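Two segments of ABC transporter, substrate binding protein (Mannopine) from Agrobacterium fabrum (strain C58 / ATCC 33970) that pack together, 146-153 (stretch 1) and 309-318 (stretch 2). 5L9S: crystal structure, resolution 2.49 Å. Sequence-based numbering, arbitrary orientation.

Stretch 1 146-153: DDPWRVLA
Stretch 2 309-318: WINANMGMLV

The contact between residues 146-153 and 309-318 is centred on Leu317, which loses more area to the opposing stretch (69 Å²) than any other residue. Its side chain, in the mt rotamer (chi1 -68°, chi2 -176°), points toward stretch 1 and meets four residues there. Leu317 CD2 lies 3.8 Å from Leu152 CD1, Leu317 CD1 lies 4.2 Å from Trp149 CB and 3.9 Å from Asp147 OD1, and Leu317 CB lies 4.1 Å from Pro148 CD. Leu152 is also mt (-65°, 179°), so two branched, buried side chains meet through their methyl groups. The compact ring of Pro148, with a C-gamma endo pucker, fits against the backbone as well, its CG 4.0 Å from Leu317 O.

About two turns earlier in stretch 2, Ile310 (chi1 -62°, chi2 155°) extends its CD1 over one face of the Trp149 indole. Ile310 CD1 is 3.7 Å from Trp149 CD2 and 3.8 Å from the centroid of the six-membered ring, 15° off the ring normal, a CH-pi contact. Trp149 adopts chi1 77° (p) and chi2 -96°, which offers the broad indole face to the methyl group. Both residues are buried and direct their CA-to-CB bonds toward the opposing stretch.

Stretch 1 is loop through Pro148 (phi/psi -93/5) and helical from Trp149 (-49/-39) onward; stretch 2 lies within a helix that begins before Trp309 and continues past Val318, with a kink where the N atoms of Gly315 and Met316 lack bonds to the preceding turn. The axes cross nearly at right angles, at 87°, with a closest approach of 11.9 Å. In register, Trp149 CA lies 7.4 Å from Ile310 CA, and Asp147 CA lies 5.9 Å from Val318 CA.

Toward the polar edge, Asp147 (phi/psi -99/120, chi1 -159°, t, chi2 -43°) caps the start of the helix that runs on beyond Ala153: Trp149 N donates to Asp147 OD1 at 2.9 Å, with an N-H...O angle of 158°. A carboxylate suits this position because it can accept from a backbone NH at the helix start. The Asp147 CA-to-CB bond points sideways, but the side-chain end comes nearer, and OD2 approaches Met314 SD at 3.1 Å and Ile310 CG2 at 3.7 Å. Met314 likewise starts sideways, but with chi1 -121°, chi2 -66° and chi3 -147° its end comes nearer.

At the margin, Asp146 O is 3.3 Å from Val318 CG2, with Val318 in t (171°). The exposed Asp146 carboxylate bonds elsewhere in the structure through OD2. No hydrogen bond crosses between the stretches; the 404 Å² of buried surface is formed chiefly by apolar packing.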

# COMPACT_ATOMS: atom_id res chain seq x y z
N ASP A 146 7.94 11.75 -5.89
CA ASP A 146 8.70 12.43 -4.84
C ASP A 146 9.37 11.53 -3.78
O ASP A 146 10.50 11.85 -3.40
CB ASP A 146 7.87 13.53 -4.18
CG ASP A 146 7.71 14.74 -5.08
OD1 ASP A 146 8.74 15.30 -5.53
OD2 ASP A 146 6.55 15.14 -5.34
N ASP A 147 8.76 10.42 -3.32
CA ASP A 147 9.51 9.60 -2.36
C ASP A 147 10.17 8.41 -3.05
O ASP A 147 9.48 7.56 -3.62
CB ASP A 147 8.71 9.18 -1.11
CG ASP A 147 9.56 8.78 0.11
OD1 ASP A 147 10.56 8.04 -0.07
OD2 ASP A 147 9.17 9.12 1.25
N PRO A 148 11.52 8.32 -2.96
CA PRO A 148 12.24 7.22 -3.61
C PRO A 148 12.53 5.98 -2.75
O PRO A 148 13.29 5.10 -3.18
CB PRO A 148 13.57 7.90 -3.95
CG PRO A 148 13.82 8.79 -2.77
CD PRO A 148 12.47 9.29 -2.35
N TRP A 149 12.02 5.92 -1.51
CA TRP A 149 12.41 4.87 -0.58
C TRP A 149 12.34 3.44 -1.15
O TRP A 149 13.24 2.64 -0.85
CB TRP A 149 11.66 4.98 0.77
CG TRP A 149 10.23 4.52 0.78
CD1 TRP A 149 9.10 5.28 0.64
CD2 TRP A 149 9.77 3.17 1.02
NE1 TRP A 149 7.98 4.50 0.74
CE2 TRP A 149 8.36 3.20 0.98
CE3 TRP A 149 10.42 1.93 1.23
CZ2 TRP A 149 7.59 2.06 1.21
CZ3 TRP A 149 9.65 0.80 1.44
CH2 TRP A 149 8.26 0.88 1.47
N ARG A 150 11.30 3.12 -1.99
CA ARG A 150 11.14 1.81 -2.61
C ARG A 150 12.17 1.57 -3.72
O ARG A 150 12.53 0.44 -3.98
CB ARG A 150 9.75 1.65 -3.20
CG ARG A 150 8.64 1.33 -2.21
CD ARG A 150 7.46 1.16 -3.11
NE ARG A 150 6.23 1.80 -2.65
CZ ARG A 150 5.99 3.10 -2.65
NH1 ARG A 150 6.94 3.96 -2.98
NH2 ARG A 150 4.82 3.56 -2.24
N VAL A 151 12.59 2.63 -4.41
CA VAL A 151 13.61 2.54 -5.46
C VAL A 151 14.97 2.26 -4.78
O VAL A 151 15.73 1.40 -5.24
CB VAL A 151 13.62 3.80 -6.37
CG1 VAL A 151 14.83 3.83 -7.29
CG2 VAL A 151 12.34 3.88 -7.19
N LEU A 152 15.26 2.98 -3.68
CA LEU A 152 16.45 2.85 -2.85
C LEU A 152 16.53 1.49 -2.17
O LEU A 152 17.58 0.84 -2.23
CB LEU A 152 16.49 3.99 -1.80
CG LEU A 152 16.64 5.44 -2.36
CD1 LEU A 152 16.64 6.45 -1.24
CD2 LEU A 152 17.91 5.60 -3.16
N ALA A 153 15.42 1.03 -1.56
CA ALA A 153 15.30 -0.30 -0.95
C ALA A 153 15.45 -1.43 -2.00
O ALA A 153 16.07 -2.44 -1.68
CB ALA A 153 13.98 -0.43 -0.19
N TRP A 309 11.06 5.26 10.30
CA TRP A 309 12.27 5.66 9.58
C TRP A 309 11.97 6.53 8.35
O TRP A 309 12.60 7.58 8.18
CB TRP A 309 13.13 4.44 9.22
CG TRP A 309 14.47 4.79 8.61
CD1 TRP A 309 15.65 4.91 9.27
CD2 TRP A 309 14.73 5.11 7.23
NE1 TRP A 309 16.65 5.27 8.38
CE2 TRP A 309 16.11 5.40 7.13
CE3 TRP A 309 13.93 5.16 6.07
CZ2 TRP A 309 16.71 5.74 5.91
CZ3 TRP A 309 14.52 5.53 4.88
CH2 TRP A 309 15.89 5.83 4.80
N ILE A 310 11.02 6.10 7.49
CA ILE A 310 10.63 6.84 6.28
C ILE A 310 10.22 8.29 6.61
O ILE A 310 10.69 9.22 5.94
CB ILE A 310 9.57 6.08 5.44
CG1 ILE A 310 10.13 4.72 4.95
CG2 ILE A 310 9.08 6.94 4.25
CD1 ILE A 310 9.11 3.70 4.66
N ASN A 311 9.39 8.49 7.67
CA ASN A 311 8.91 9.82 8.09
C ASN A 311 10.02 10.69 8.62
O ASN A 311 10.06 11.88 8.30
CB ASN A 311 7.79 9.72 9.10
CG ASN A 311 6.47 9.38 8.48
OD1 ASN A 311 5.85 10.18 7.75
ND2 ASN A 311 6.02 8.17 8.77
N ALA A 312 10.92 10.11 9.41
CA ALA A 312 12.07 10.83 9.96
C ALA A 312 13.08 11.25 8.90
O ALA A 312 13.68 12.33 9.03
CB ALA A 312 12.76 9.99 11.03
N ASN A 313 13.27 10.41 7.85
CA ASN A 313 14.26 10.69 6.81
C ASN A 313 13.67 11.20 5.49
O ASN A 313 14.41 11.40 4.53
CB ASN A 313 15.17 9.49 6.60
CG ASN A 313 15.97 9.13 7.82
OD1 ASN A 313 17.05 9.66 8.06
ND2 ASN A 313 15.44 8.23 8.64
N MET A 314 12.37 11.52 5.48
CA MET A 314 11.60 12.01 4.33
C MET A 314 12.21 13.23 3.60
O MET A 314 12.37 13.16 2.37
CB MET A 314 10.16 12.31 4.75
CG MET A 314 9.15 11.53 3.99
SD MET A 314 9.21 12.04 2.27
CE MET A 314 7.45 11.84 1.82
N GLY A 315 12.47 14.32 4.33
CA GLY A 315 13.03 15.55 3.78
C GLY A 315 14.34 15.33 3.06
O GLY A 315 14.49 15.69 1.89
N MET A 316 15.29 14.67 3.76
CA MET A 316 16.61 14.29 3.27
C MET A 316 16.49 13.51 1.96
O MET A 316 17.19 13.84 1.00
CB MET A 316 17.36 13.46 4.34
CG MET A 316 18.82 13.19 4.02
SD MET A 316 19.08 11.55 3.28
CE MET A 316 20.88 11.38 3.48
N LEU A 317 15.59 12.49 1.91
CA LEU A 317 15.36 11.61 0.77
C LEU A 317 14.91 12.34 -0.49
O LEU A 317 15.53 12.17 -1.54
CB LEU A 317 14.37 10.47 1.11
CG LEU A 317 14.81 9.39 2.09
CD1 LEU A 317 13.73 8.31 2.21
CD2 LEU A 317 16.13 8.77 1.69
N VAL A 318 13.85 13.18 -0.38
CA VAL A 318 13.28 14.01 -1.46
C VAL A 318 14.37 14.96 -2.01
O VAL A 318 14.54 15.05 -3.24
CB VAL A 318 12.00 14.75 -0.99
CG1 VAL A 318 11.53 15.78 -2.02
CG2 VAL A 318 10.88 13.76 -0.68